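PDB 4XG1: diaminopimelate decarboxylase from Psychromonas ingrahamii, which probably catalyses the pyridoxal-phosphate-dependent decarboxylation of meso-diaminopimelate to L-lysine, the last step of lysine synthesis by the diaminopimelate pathway. Local coordinates for residues B[33-36]-B[37-41]; B[63-66]-B[67-70]; B[305-308]-B[309-312]; B[351-354]-B[355-358]; B[402-405]-B[406-409]. One frame throughout, in Å; residues are numbered along the deposited sequence.

Interaction 1: B[33-36]-B[37-41]; sequences YSRA and TIERH. With TME (propane), chain S.
Arg35 and Glu39, one turn apart in helix 35-49, are joined by a salt bridge that Arg35 reaches with an extended side chain. Its CB points away from residues 37-41, but a chi1 of 169° sets CG opposite the backbone N, and the chain passes alongside the Glu39 carboxylate at a slant: Arg35 CG lies 3.8 Å from Glu39 OE1, and CD stands about equally far from both oxygens. Arg35 NE donates to Glu39 OE2 at 2.8 Å, approaching from above the carboxylate plane. Arg35 NH2 reaches Glu39 OE2 at 3.1 Å on its syn lone pair, so one atom takes both bonds of a side-on grip, with the two planes turned 61° apart. NH1 turns to Asp396, a second carboxylate.

At the N-cap, Ser34 OG accepts from Thr37 N at 2.8 Å and lies 2.6 Å from Thr37 OG1; Glu15 also bonds to this hydroxyl. A propane molecule rests against Ala36, Glu39 and Arg40, with its C1 3.3 Å from Glu39 OE1. The cap marks the junction where strand 30-34, paired with strands 284-294 and 391-396, passes into helix 35-49, whose Arg35, Ile38 and Glu39 pack on Leu71 of helix 66-74.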
loop_
_atom_site.group_PDB
_atom_site.type_symbol
_atom_site.label_atom_id
_atom_site.label_comp_id
_atom_site.label_asym_id
_atom_site.label_seq_id
_atom_site.Cartn_x
_atom_site.Cartn_y
_atom_site.Cartn_z
ATOM N N TYR B 33 1.271 -4.097 19.865
ATOM C CA TYR B 33 1.989 -2.895 20.287
ATOM C C TYR B 33 2.195 -2.865 21.802
ATOM O O TYR B 33 1.309 -3.273 22.562
ATOM C CB TYR B 33 1.221 -1.648 19.885
ATOM C CG TYR B 33 0.889 -1.542 18.401
ATOM C CD1 TYR B 33 1.873 -1.567 17.434
ATOM C CD2 TYR B 33 -0.439 -1.411 17.971
ATOM C CE1 TYR B 33 1.558 -1.478 16.093
ATOM C CE2 TYR B 33 -0.763 -1.336 16.639
ATOM C CZ TYR B 33 0.240 -1.363 15.700
ATOM O OH TYR B 33 -0.085 -1.264 14.362
ATOM N N SER B 34 3.379 -2.399 22.216
ATOM C CA SER B 34 3.725 -2.170 23.624
ATOM C C SER B 34 3.406 -0.774 24.060
ATOM O O SER B 34 4.003 0.158 23.593
ATOM C CB SER B 34 5.217 -2.397 23.860
ATOM O OG SER B 34 5.637 -1.784 25.080
ATOM N N ARG B 35 2.476 -0.621 24.983
ATOM C CA ARG B 35 2.184 0.719 25.540
ATOM C C ARG B 35 3.413 1.356 26.200
ATOM O O ARG B 35 3.705 2.529 25.989
ATOM C CB ARG B 35 1.120 0.647 26.610
ATOM C CG ARG B 35 1.034 1.971 27.326
ATOM C CD ARG B 35 -0.033 1.995 28.387
ATOM N NE ARG B 35 -0.265 3.384 28.790
ATOM C CZ ARG B 35 -1.160 3.769 29.695
ATOM N NH1 ARG B 35 -1.930 2.866 30.311
ATOM N NH2 ARG B 35 -1.285 5.057 29.984
ATOM N N ALA B 36 4.124 0.550 26.992
ATOM C CA ALA B 36 5.283 1.023 27.716
ATOM C C ALA B 36 6.366 1.491 26.742
ATOM O O ALA B 36 6.954 2.550 26.935
ATOM C CB ALA B 36 5.836 -0.080 28.610
ATOM N N THR B 37 6.631 0.713 25.705
ATOM C CA THR B 37 7.632 1.102 24.738
ATOM C C THR B 37 7.268 2.398 24.049
ATOM O O THR B 37 8.118 3.223 23.815
ATOM C CB THR B 37 7.800 0.047 23.675
ATOM O OG1 THR B 37 8.068 -1.218 24.302
ATOM C CG2 THR B 37 8.943 0.418 22.712
ATOM N N ILE B 38 5.989 2.595 23.731
ATOM C CA ILE B 38 5.568 3.833 23.067
ATOM C C ILE B 38 5.834 5.030 23.969
ATOM O O ILE B 38 6.366 6.075 23.547
ATOM C CB ILE B 38 4.064 3.801 22.703
ATOM C CG1 ILE B 38 3.825 2.763 21.612
ATOM C CG2 ILE B 38 3.584 5.149 22.227
ATOM C CD1 ILE B 38 2.389 2.351 21.469
ATOM N N GLU B 39 5.424 4.879 25.224
ATOM C CA GLU B 39 5.550 5.949 26.211
ATOM C C GLU B 39 7.026 6.245 26.492
ATOM O O GLU B 39 7.454 7.372 26.448
ATOM C CB GLU B 39 4.782 5.554 27.472
ATOM C CG GLU B 39 3.280 5.685 27.236
ATOM C CD GLU B 39 2.407 5.318 28.419
ATOM O OE1 GLU B 39 2.871 4.578 29.327
ATOM O OE2 GLU B 39 1.235 5.747 28.405
ATOM N N ARG B 40 7.795 5.214 26.727
ATOM C CA ARG B 40 9.203 5.394 26.977
ATOM C C ARG B 40 9.836 6.163 25.839
ATOM O O ARG B 40 10.595 7.110 26.080
ATOM C CB ARG B 40 9.887 4.069 27.137
ATOM C CG ARG B 40 11.275 4.169 27.687
ATOM C CD ARG B 40 11.819 2.770 27.862
ATOM N NE ARG B 40 12.358 2.253 26.613
ATOM C CZ ARG B 40 12.663 0.973 26.369
ATOM N NH1 ARG B 40 12.444 0.020 27.284
ATOM N NH2 ARG B 40 13.194 0.644 25.186
ATOM N N HIS B 41 9.514 5.776 24.601
ATOM C CA HIS B 41 10.154 6.386 23.432
ATOM C C HIS B 41 9.742 7.834 23.235
ATOM O O HIS B 41 10.563 8.647 22.854
ATOM C CB HIS B 41 9.917 5.571 22.168
ATOM C CG HIS B 41 10.785 4.355 22.061
ATOM N ND1 HIS B 41 10.574 3.386 21.113
ATOM C CD2 HIS B 41 11.849 3.935 22.793
ATOM C CE1 HIS B 41 11.487 2.433 21.243
ATOM N NE2 HIS B 41 12.265 2.733 22.268
HETATM C C1 TME S . 5.465 3.181 30.826
HETATM C C2 TME S . 6.718 3.679 30.064
HETATM C C3 TME S . 7.922 2.726 30.078
#

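Interaction 2: B[63-66]-B[67-70]; sequences NSNL and AVLN
Asn65 OD1 is held by two backbone N-H groups of the helix that follows it. Ala67 N donates to Asn65 OD1 at 2.9 Å from above the amide plane, with a bent N-H...O angle of 134°, and Val68 N adds a weak bond to the same oxygen at 3.4 Å. A chi1 of 179° turns the Asn65 amide away from its own N-H and forward over the start of the helix, which also brings OD1 within 3.3 Å of Ala67 CB. The other end of the amide is fixed as well, since ND2 donates to Val403 O.

Asn65 is thus the N-cap of helix 66-74, the helix that follows strand 54-59 in the TIM barrel, and the loop before it is shaped by an Asx turn closed by the Asn63 side chain. Asn65 N meets Asn63 OD1 at 3.2 Å, in the plane of the Asn63 amide carbonyl. Were Asn65 replaced by an alanine, the N-H groups of Ala67 and Val68 would probably lose their side-chain acceptor, and Val403 O its amide donor.

Apolar groups fill in around the cap. Val68 CG2 sits 3.8 Å from Asn63 OD1, the two side chains crossing nearly at right angles, and also packs on Asn65 CB. Leu69 folds back over the loop, its CD1 3.6 Å from Ser64 O, and its backbone N donates to Asn65 O. Beyond this shell, Asn63 ND2 bonds to Gly374 O, while Glu416 of the second subunit accepts from Leu66 N.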
loop_
_atom_site.group_PDB
_atom_site.type_symbol
_atom_site.label_atom_id
_atom_site.label_comp_id
_atom_site.label_asym_id
_atom_site.label_seq_id
_atom_site.Cartn_x
_atom_site.Cartn_y
_atom_site.Cartn_z
ATOM N N ASN B 63 1.946 5.730 12.416
ATOM C CA ASN B 63 0.968 4.848 13.045
ATOM C C ASN B 63 -0.120 5.754 13.562
ATOM O O ASN B 63 0.119 6.539 14.479
ATOM C CB ASN B 63 1.594 4.071 14.198
ATOM C CG ASN B 63 0.698 2.994 14.695
ATOM O OD1 ASN B 63 -0.447 3.266 14.967
ATOM N ND2 ASN B 63 1.176 1.742 14.742
ATOM N N SER B 64 -1.294 5.644 12.975
ATOM C CA SER B 64 -2.359 6.588 13.211
ATOM C C SER B 64 -3.486 5.984 14.033
ATOM O O SER B 64 -4.569 6.582 14.171
ATOM C CB SER B 64 -2.909 7.057 11.852
ATOM O OG SER B 64 -1.851 7.244 10.944
ATOM N N ASN B 65 -3.239 4.823 14.600
ATOM C CA ASN B 65 -4.266 4.186 15.386
ATOM C C ASN B 65 -4.755 5.087 16.533
ATOM O O ASN B 65 -3.952 5.711 17.195
ATOM C CB ASN B 65 -3.745 2.896 15.946
ATOM C CG ASN B 65 -4.779 2.190 16.796
ATOM O OD1 ASN B 65 -4.867 2.424 18.005
ATOM N ND2 ASN B 65 -5.587 1.361 16.177
ATOM N N LEU B 66 -6.071 5.114 16.767
ATOM C CA LEU B 66 -6.658 6.013 17.753
ATOM C C LEU B 66 -6.087 5.807 19.195
ATOM O O LEU B 66 -5.859 6.756 19.893
ATOM C CB LEU B 66 -8.154 5.861 17.806
ATOM C CG LEU B 66 -8.951 6.229 16.576
ATOM C CD1 LEU B 66 -10.435 6.177 16.919
ATOM C CD2 LEU B 66 -8.611 7.570 16.059
ATOM N N ALA B 67 -5.868 4.581 19.596
ATOM C CA ALA B 67 -5.367 4.295 20.907
ATOM C C ALA B 67 -3.964 4.811 21.002
ATOM O O ALA B 67 -3.580 5.342 22.018
ATOM C CB ALA B 67 -5.386 2.796 21.207
ATOM N N VAL B 68 -3.189 4.627 19.948
ATOM C CA VAL B 68 -1.819 5.079 19.926
ATOM C C VAL B 68 -1.786 6.585 20.037
ATOM O O VAL B 68 -0.987 7.147 20.756
ATOM C CB VAL B 68 -1.127 4.630 18.643
ATOM C CG1 VAL B 68 0.227 5.323 18.467
ATOM C CG2 VAL B 68 -0.928 3.130 18.693
ATOM N N LEU B 69 -2.635 7.243 19.299
ATOM C CA LEU B 69 -2.630 8.679 19.295
ATOM C C LEU B 69 -3.003 9.136 20.681
ATOM O O LEU B 69 -2.507 10.144 21.171
ATOM C CB LEU B 69 -3.640 9.228 18.285
ATOM C CG LEU B 69 -3.227 9.006 16.839
ATOM C CD1 LEU B 69 -4.186 9.707 15.881
ATOM C CD2 LEU B 69 -1.782 9.451 16.586
ATOM N N ASN B 70 -3.932 8.410 21.276
ATOM C CA ASN B 70 -4.465 8.780 22.560
ATOM C C ASN B 70 -3.403 8.694 23.617
ATOM O O ASN B 70 -3.323 9.553 24.469
ATOM C CB ASN B 70 -5.639 7.877 22.918
ATOM C CG ASN B 70 -6.209 8.198 24.291
ATOM O OD1 ASN B 70 -5.960 7.468 25.228
ATOM N ND2 ASN B 70 -6.941 9.314 24.403
#

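Interaction 3: B[305-308]-B[309-312]; sequences DAAM and NDLI
Asp310 folds back on the loop that carries it, its OD2 accepting from Ala307 N at 2.9 Å on the anti lone pair. With CG opposite the carbonyl carbon (chi1 -60°), the carboxylate swings beside the preceding backbone, and OD2 also comes within 3.4 Å of Ala306 CA. The bond is answered in the other direction by Ala307 O, which accepts from two successive N-H groups. Asp310 N reaches Ala307 O at 2.8 Å from above the carbonyl plane, and Leu311 N reaches the same oxygen at 3.0 Å within it. Residues 307-311 are thereby wound into a tight turn, across which Met308 CA makes a CH...O contact with Leu311 O.

Asn309 OD1 lies 3.5 Å from Ala307 CB, and Met308 CE approaches Ile312 CD1 at 4.4 Å. Outside the turn, Arg387 ties its polar groups together: NH2 forms a salt bridge with Asp310 OD2 and bonds to Asp305 O, while NE donates to Asn309 OD1. Asp352 OD1 accepts from Met308 N, and Met308 and Ile312 pack on Leu316 and Ile312 of the second subunit. The turn leads directly into helix 313-317, whose Arg313 is a predicted substrate-binding residue. Buried and joined to both a backbone N-H and an arginine, the Asp310 carboxylate is likely to remain ionised, its charge balanced by Arg387.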
loop_
_atom_site.group_PDB
_atom_site.type_symbol
_atom_site.label_atom_id
_atom_site.label_comp_id
_atom_site.label_asym_id
_atom_site.label_seq_id
_atom_site.Cartn_x
_atom_site.Cartn_y
_atom_site.Cartn_z
ATOM N N ASP B 305 0.834 -16.498 6.975
ATOM C CA ASP B 305 -0.469 -15.949 6.714
ATOM C C ASP B 305 -0.486 -14.409 6.689
ATOM O O ASP B 305 -1.550 -13.814 6.497
ATOM C CB ASP B 305 -1.527 -16.516 7.680
ATOM C CG ASP B 305 -1.297 -16.139 9.105
ATOM O OD1 ASP B 305 -0.298 -15.455 9.407
ATOM O OD2 ASP B 305 -2.149 -16.458 9.970
ATOM N N ALA B 306 0.675 -13.766 6.893
ATOM C CA ALA B 306 0.822 -12.326 6.648
ATOM C C ALA B 306 1.463 -12.111 5.276
ATOM O O ALA B 306 2.215 -12.966 4.811
ATOM C CB ALA B 306 1.661 -11.688 7.719
ATOM N N ALA B 307 1.203 -10.961 4.665
ATOM C CA ALA B 307 1.692 -10.661 3.347
ATOM C C ALA B 307 1.976 -9.175 3.154
ATOM O O ALA B 307 1.871 -8.390 4.083
ATOM C CB ALA B 307 0.684 -11.146 2.320
ATOM N N MET B 308 2.307 -8.793 1.927
ATOM C CA MET B 308 2.640 -7.434 1.593
ATOM C C MET B 308 1.486 -6.471 1.820
ATOM O O MET B 308 1.720 -5.280 2.031
ATOM C CB MET B 308 3.165 -7.331 0.148
ATOM C CG MET B 308 2.087 -7.555 -0.881
ATOM S SD MET B 308 2.707 -7.618 -2.573
ATOM C CE MET B 308 2.767 -5.872 -2.856
ATOM N N ASN B 309 0.256 -6.952 1.798
ATOM C CA ASN B 309 -0.868 -6.077 2.165
ATOM C C ASN B 309 -0.930 -5.783 3.658
ATOM O O ASN B 309 -1.537 -4.794 4.065
ATOM C CB ASN B 309 -2.207 -6.638 1.756
ATOM C CG ASN B 309 -2.630 -7.764 2.659
ATOM O OD1 ASN B 309 -1.943 -8.807 2.715
ATOM N ND2 ASN B 309 -3.706 -7.565 3.409
ATOM N N ASP B 310 -0.316 -6.631 4.473
ATOM C CA ASP B 310 -0.222 -6.365 5.916
ATOM C C ASP B 310 1.011 -5.511 6.216
ATOM O O ASP B 310 0.952 -4.590 7.038
ATOM C CB ASP B 310 -0.128 -7.675 6.622
ATOM C CG ASP B 310 -1.309 -8.556 6.367
ATOM O OD1 ASP B 310 -2.431 -8.196 6.812
ATOM O OD2 ASP B 310 -1.103 -9.670 5.849
ATOM N N LEU B 311 2.117 -5.815 5.510
ATOM C CA LEU B 311 3.384 -5.131 5.711
ATOM C C LEU B 311 4.097 -5.007 4.420
ATOM O O LEU B 311 4.616 -6.000 3.863
ATOM C CB LEU B 311 4.276 -5.911 6.684
ATOM C CG LEU B 311 5.678 -5.350 6.938
ATOM C CD1 LEU B 311 5.624 -4.079 7.753
ATOM C CD2 LEU B 311 6.513 -6.354 7.692
ATOM N N ILE B 312 4.187 -3.782 3.919
ATOM C CA ILE B 312 4.723 -3.590 2.564
ATOM C C ILE B 312 6.213 -3.241 2.510
ATOM O O ILE B 312 6.811 -3.188 1.437
ATOM C CB ILE B 312 3.888 -2.563 1.797
ATOM C CG1 ILE B 312 4.064 -2.766 0.280
ATOM C CG2 ILE B 312 4.295 -1.159 2.181
ATOM C CD1 ILE B 312 3.045 -2.068 -0.571
#

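Interaction 4: B[351-354]-B[355-358]; sequences GDFL and GKER
The backbone of residues 353-358 is an irregular strand, broken by a classic bulge where Leu354 and Gly355 both face Ile343 and by a G1 bulge where Glu357 and Arg358 both face Tyr341. Along it, the Phe353 ring and the Lys356 side chain meet at about a right angle. Lys356 runs extended beyond CG and lays its last two atoms over one face of the ring. Lys356 CE stands 3.9 Å from the centroid of the Phe353 ring and only 7° off the normal, a CH-pi contact. Lys356 NZ lies 3.9 Å from the same Phe353 centroid, displaced 21° from the normal toward CE1, and makes a cation-pi interaction.

The ring gets there through a first torsion of 68°, with CG between the backbone N and the carbonyl carbon, which also puts its edge beside the chain: Phe353 CD2 is 3.7 Å from Gly355 N. A serine at Phe353 would probably leave the Lys356 ammonium without its aromatic face and its aliphatic end free to turn.

Gly355 suits the bulge, because a beta carbon there would crowd Leu354 O and clash with Arg358 NH2. Arg358 curls back so that its NE makes a weak bond to Lys356 O at 2.8 Å; its guanidinium also bonds to Gln321 O and makes a cation-pi contact with Trp320. Strand 353-361 pairs antiparallel with strand 338-344, on which Phe353 touches Val344 and Lys356 touches Asp342, an arrangement of a beta hairpin whose second strand is twice bulged.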
loop_
_atom_site.group_PDB
_atom_site.type_symbol
_atom_site.label_atom_id
_atom_site.label_comp_id
_atom_site.label_asym_id
_atom_site.label_seq_id
_atom_site.Cartn_x
_atom_site.Cartn_y
_atom_site.Cartn_z
ATOM N N GLY B 351 6.833 -10.465 -5.574
ATOM C CA GLY B 351 7.091 -9.367 -4.668
ATOM C C GLY B 351 6.513 -9.560 -3.270
ATOM O O GLY B 351 6.914 -8.863 -2.317
ATOM N N ASP B 352 5.573 -10.480 -3.111
ATOM C CA ASP B 352 5.006 -10.673 -1.778
ATOM C C ASP B 352 5.915 -11.510 -0.917
ATOM O O ASP B 352 5.753 -12.723 -0.843
ATOM C CB ASP B 352 3.609 -11.287 -1.793
ATOM C CG ASP B 352 3.141 -11.679 -0.401
ATOM O OD1 ASP B 352 3.431 -10.926 0.555
ATOM O OD2 ASP B 352 2.531 -12.765 -0.251
ATOM N N PHE B 353 6.819 -10.846 -0.217
ATOM C CA PHE B 353 7.657 -11.504 0.778
ATOM C C PHE B 353 7.804 -10.627 2.017
ATOM O O PHE B 353 7.581 -9.425 1.981
ATOM C CB PHE B 353 9.036 -11.803 0.188
ATOM C CG PHE B 353 9.860 -10.583 -0.101
ATOM C CD1 PHE B 353 9.788 -9.951 -1.331
ATOM C CD2 PHE B 353 10.717 -10.054 0.865
ATOM C CE1 PHE B 353 10.556 -8.792 -1.586
ATOM C CE2 PHE B 353 11.484 -8.905 0.608
ATOM C CZ PHE B 353 11.404 -8.281 -0.621
ATOM N N LEU B 354 8.173 -11.254 3.120
ATOM C CA LEU B 354 8.432 -10.543 4.354
ATOM C C LEU B 354 9.909 -10.513 4.718
ATOM O O LEU B 354 10.367 -9.589 5.415
ATOM C CB LEU B 354 7.660 -11.177 5.473
ATOM C CG LEU B 354 6.162 -11.164 5.230
ATOM C CD1 LEU B 354 5.553 -11.918 6.370
ATOM C CD2 LEU B 354 5.566 -9.759 5.179
ATOM N N GLY B 355 10.649 -11.509 4.256
ATOM C CA GLY B 355 12.079 -11.545 4.513
ATOM C C GLY B 355 12.727 -12.625 3.677
ATOM O O GLY B 355 12.097 -13.621 3.364
ATOM N N LYS B 356 14.005 -12.427 3.367
ATOM C CA LYS B 356 14.773 -13.397 2.579
ATOM C C LYS B 356 15.941 -14.034 3.344
ATOM O O LYS B 356 16.477 -13.462 4.296
ATOM C CB LYS B 356 15.229 -12.733 1.315
ATOM C CG LYS B 356 14.085 -12.638 0.367
ATOM C CD LYS B 356 14.373 -11.792 -0.836
ATOM C CE LYS B 356 13.207 -11.947 -1.810
ATOM N NZ LYS B 356 13.251 -10.913 -2.865
ATOM N N GLU B 357 16.251 -15.263 2.960
ATOM C CA GLU B 357 17.378 -16.016 3.510
ATOM C C GLU B 357 17.501 -15.939 4.997
ATOM O O GLU B 357 18.472 -15.436 5.515
ATOM C CB GLU B 357 18.666 -15.510 2.883
ATOM C CG GLU B 357 18.775 -15.807 1.398
ATOM C CD GLU B 357 20.185 -15.544 0.881
ATOM O OE1 GLU B 357 21.131 -16.201 1.371
ATOM O OE2 GLU B 357 20.359 -14.683 -0.006
ATOM N N ARG B 358 16.527 -16.449 5.708
ATOM C CA ARG B 358 16.622 -16.503 7.160
ATOM C C ARG B 358 16.844 -17.927 7.662
ATOM O O ARG B 358 16.211 -18.882 7.234
ATOM C CB ARG B 358 15.361 -15.946 7.782
ATOM C CG ARG B 358 14.921 -14.625 7.178
ATOM C CD ARG B 358 16.029 -13.586 7.245
ATOM N NE ARG B 358 15.616 -12.309 6.669
ATOM C CZ ARG B 358 14.920 -11.386 7.322
ATOM N NH1 ARG B 358 14.502 -11.588 8.569
ATOM N NH2 ARG B 358 14.623 -10.256 6.707
#

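Interaction 5: B[402-405]-B[406-409]; sequences IVRE and REEL
At the dimer interface, where strand 399-404 gives way to the C-terminal segment, Arg404 and Glu407 form a long salt bridge. Arg404 NH2 lies 3.3 Å from Glu407 OE2, and the hydrogen bond is weak, with an N-H...O angle of 130°. The oxygen comes in at the edge of the guanidinium, near its plane, yet the carboxylate itself is turned 58° from that plane. A chi1 of 176° and an extended chain from CG to NE carry the Arg404 guanidinium to Glu407, which reaches back with a chain that is likewise extended beyond CG.

Val403 and Arg404 both face Glu392 of strand 391-396 in a classic beta bulge, and beyond Arg404 the chain continues without regular structure. Both charged groups have further partners: Arg404 NH1 forms a salt bridge with Glu416 of the second subunit, Glu407 OE2 forms one with Arg389, and Glu407 OE1 accepts from Asn383. The Arg404 side chain also lies about 4 Å from a potassium ion. Of the two residues between them, Glu405 bonds through its carboxylate to His417 of the second subunit, and Arg406 extends its guanidinium to the backbone oxygens of Pro29 and Thr26.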
loop_
_atom_site.group_PDB
_atom_site.type_symbol
_atom_site.label_atom_id
_atom_site.label_comp_id
_atom_site.label_asym_id
_atom_site.label_seq_id
_atom_site.Cartn_x
_atom_site.Cartn_y
_atom_site.Cartn_z
ATOM N N ILE B 402 -7.878 -4.801 22.195
ATOM C CA ILE B 402 -8.011 -4.768 20.751
ATOM C C ILE B 402 -8.257 -3.343 20.396
ATOM O O ILE B 402 -9.338 -2.820 20.694
ATOM C CB ILE B 402 -9.165 -5.641 20.246
ATOM C CG1 ILE B 402 -8.846 -7.126 20.477
ATOM C CG2 ILE B 402 -9.348 -5.413 18.757
ATOM C CD1 ILE B 402 -9.978 -8.087 20.177
ATOM N N VAL B 403 -7.274 -2.708 19.752
ATOM C CA VAL B 403 -7.383 -1.301 19.371
ATOM C C VAL B 403 -7.721 -1.121 17.889
ATOM O O VAL B 403 -8.030 -0.031 17.437
ATOM C CB VAL B 403 -6.101 -0.520 19.734
ATOM C CG1 VAL B 403 -5.972 -0.419 21.251
ATOM C CG2 VAL B 403 -4.839 -1.143 19.140
ATOM N N ARG B 404 -7.643 -2.188 17.124
ATOM C CA ARG B 404 -8.322 -2.220 15.833
ATOM C C ARG B 404 -8.777 -3.621 15.477
ATOM O O ARG B 404 -7.981 -4.551 15.362
ATOM C CB ARG B 404 -7.448 -1.665 14.729
ATOM C CG ARG B 404 -8.108 -1.783 13.375
ATOM C CD ARG B 404 -7.633 -0.770 12.341
ATOM N NE ARG B 404 -8.313 -1.056 11.076
ATOM C CZ ARG B 404 -8.962 -0.175 10.309
ATOM N NH1 ARG B 404 -9.016 1.096 10.578
ATOM N NH2 ARG B 404 -9.507 -0.589 9.214
ATOM N N GLU B 405 -10.076 -3.775 15.342
ATOM C CA GLU B 405 -10.649 -5.065 15.029
ATOM C C GLU B 405 -10.238 -5.503 13.637
ATOM O O GLU B 405 -10.206 -4.683 12.670
ATOM C CB GLU B 405 -12.149 -4.994 15.105
ATOM C CG GLU B 405 -12.691 -4.802 16.513
ATOM C CD GLU B 405 -14.075 -4.110 16.486
ATOM O OE1 GLU B 405 -14.768 -4.093 15.410
ATOM O OE2 GLU B 405 -14.480 -3.548 17.527
ATOM N N ARG B 406 -9.950 -6.801 13.522
ATOM C CA ARG B 406 -9.780 -7.414 12.223
ATOM C C ARG B 406 -10.987 -7.011 11.325
ATOM O O ARG B 406 -12.148 -7.066 11.758
ATOM C CB ARG B 406 -9.703 -8.931 12.370
ATOM C CG ARG B 406 -9.282 -9.612 11.092
ATOM C CD ARG B 406 -9.122 -11.097 11.209
ATOM N NE ARG B 406 -8.312 -11.410 12.371
ATOM C CZ ARG B 406 -6.990 -11.343 12.404
ATOM N NH1 ARG B 406 -6.275 -10.979 11.336
ATOM N NH2 ARG B 406 -6.374 -11.700 13.495
ATOM N N GLU B 407 -10.736 -6.637 10.088
ATOM C CA GLU B 407 -11.861 -6.426 9.164
ATOM C C GLU B 407 -12.601 -7.725 8.877
ATOM O O GLU B 407 -12.011 -8.799 8.868
ATOM C CB GLU B 407 -11.378 -5.844 7.857
ATOM C CG GLU B 407 -10.794 -4.475 8.034
ATOM C CD GLU B 407 -10.139 -3.946 6.790
ATOM O OE1 GLU B 407 -9.798 -4.710 5.841
ATOM O OE2 GLU B 407 -9.983 -2.695 6.747
ATOM N N GLU B 408 -13.906 -7.629 8.675
ATOM C CA GLU B 408 -14.723 -8.759 8.234
ATOM C C GLU B 408 -14.825 -8.708 6.690
ATOM O O GLU B 408 -14.729 -7.653 6.085
ATOM C CB GLU B 408 -16.143 -8.677 8.794
ATOM C CG GLU B 408 -16.251 -8.602 10.301
ATOM C CD GLU B 408 -15.962 -9.932 10.970
ATOM O OE1 GLU B 408 -16.390 -11.032 10.523
ATOM O OE2 GLU B 408 -15.297 -9.883 12.016
ATOM N N LEU B 409 -15.044 -9.875 6.094
ATOM C CA LEU B 409 -15.135 -9.995 4.663
ATOM C C LEU B 409 -16.161 -9.046 4.061
ATOM O O LEU B 409 -15.870 -8.389 3.078
ATOM C CB LEU B 409 -15.506 -11.416 4.237
ATOM C CG LEU B 409 -14.519 -12.531 4.496
ATOM C CD1 LEU B 409 -15.169 -13.859 4.108
ATOM C CD2 LEU B 409 -13.240 -12.327 3.720
#

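Interactions 1, 2 and 5 meet around the start of helix 66-74. Tyr33 OH, held chiefly by Glu392, makes a weak bond to Asn63 ND2 at 3.3 Å, and Asn65 ND2 donates to Val403 O at 3.1 Å, tying the N-cap of helix 66-74 to the bulged strand 399-404. Interactions 3 and 4 form a second pair, centres 11 Å apart, joined by the 2.8 Å bond from Met308 N to Asp352 OD1. The Met308 side chain lies about 4 Å from that of Glu349, a predicted substrate residue, and that of Ile312 about 7 Å from the bound pyridoxal-phosphate-lysine adduct. In interaction 2, the Ser64 side chain is about 6 Å from that of Lys61, the predicted cofactor-attachment residue.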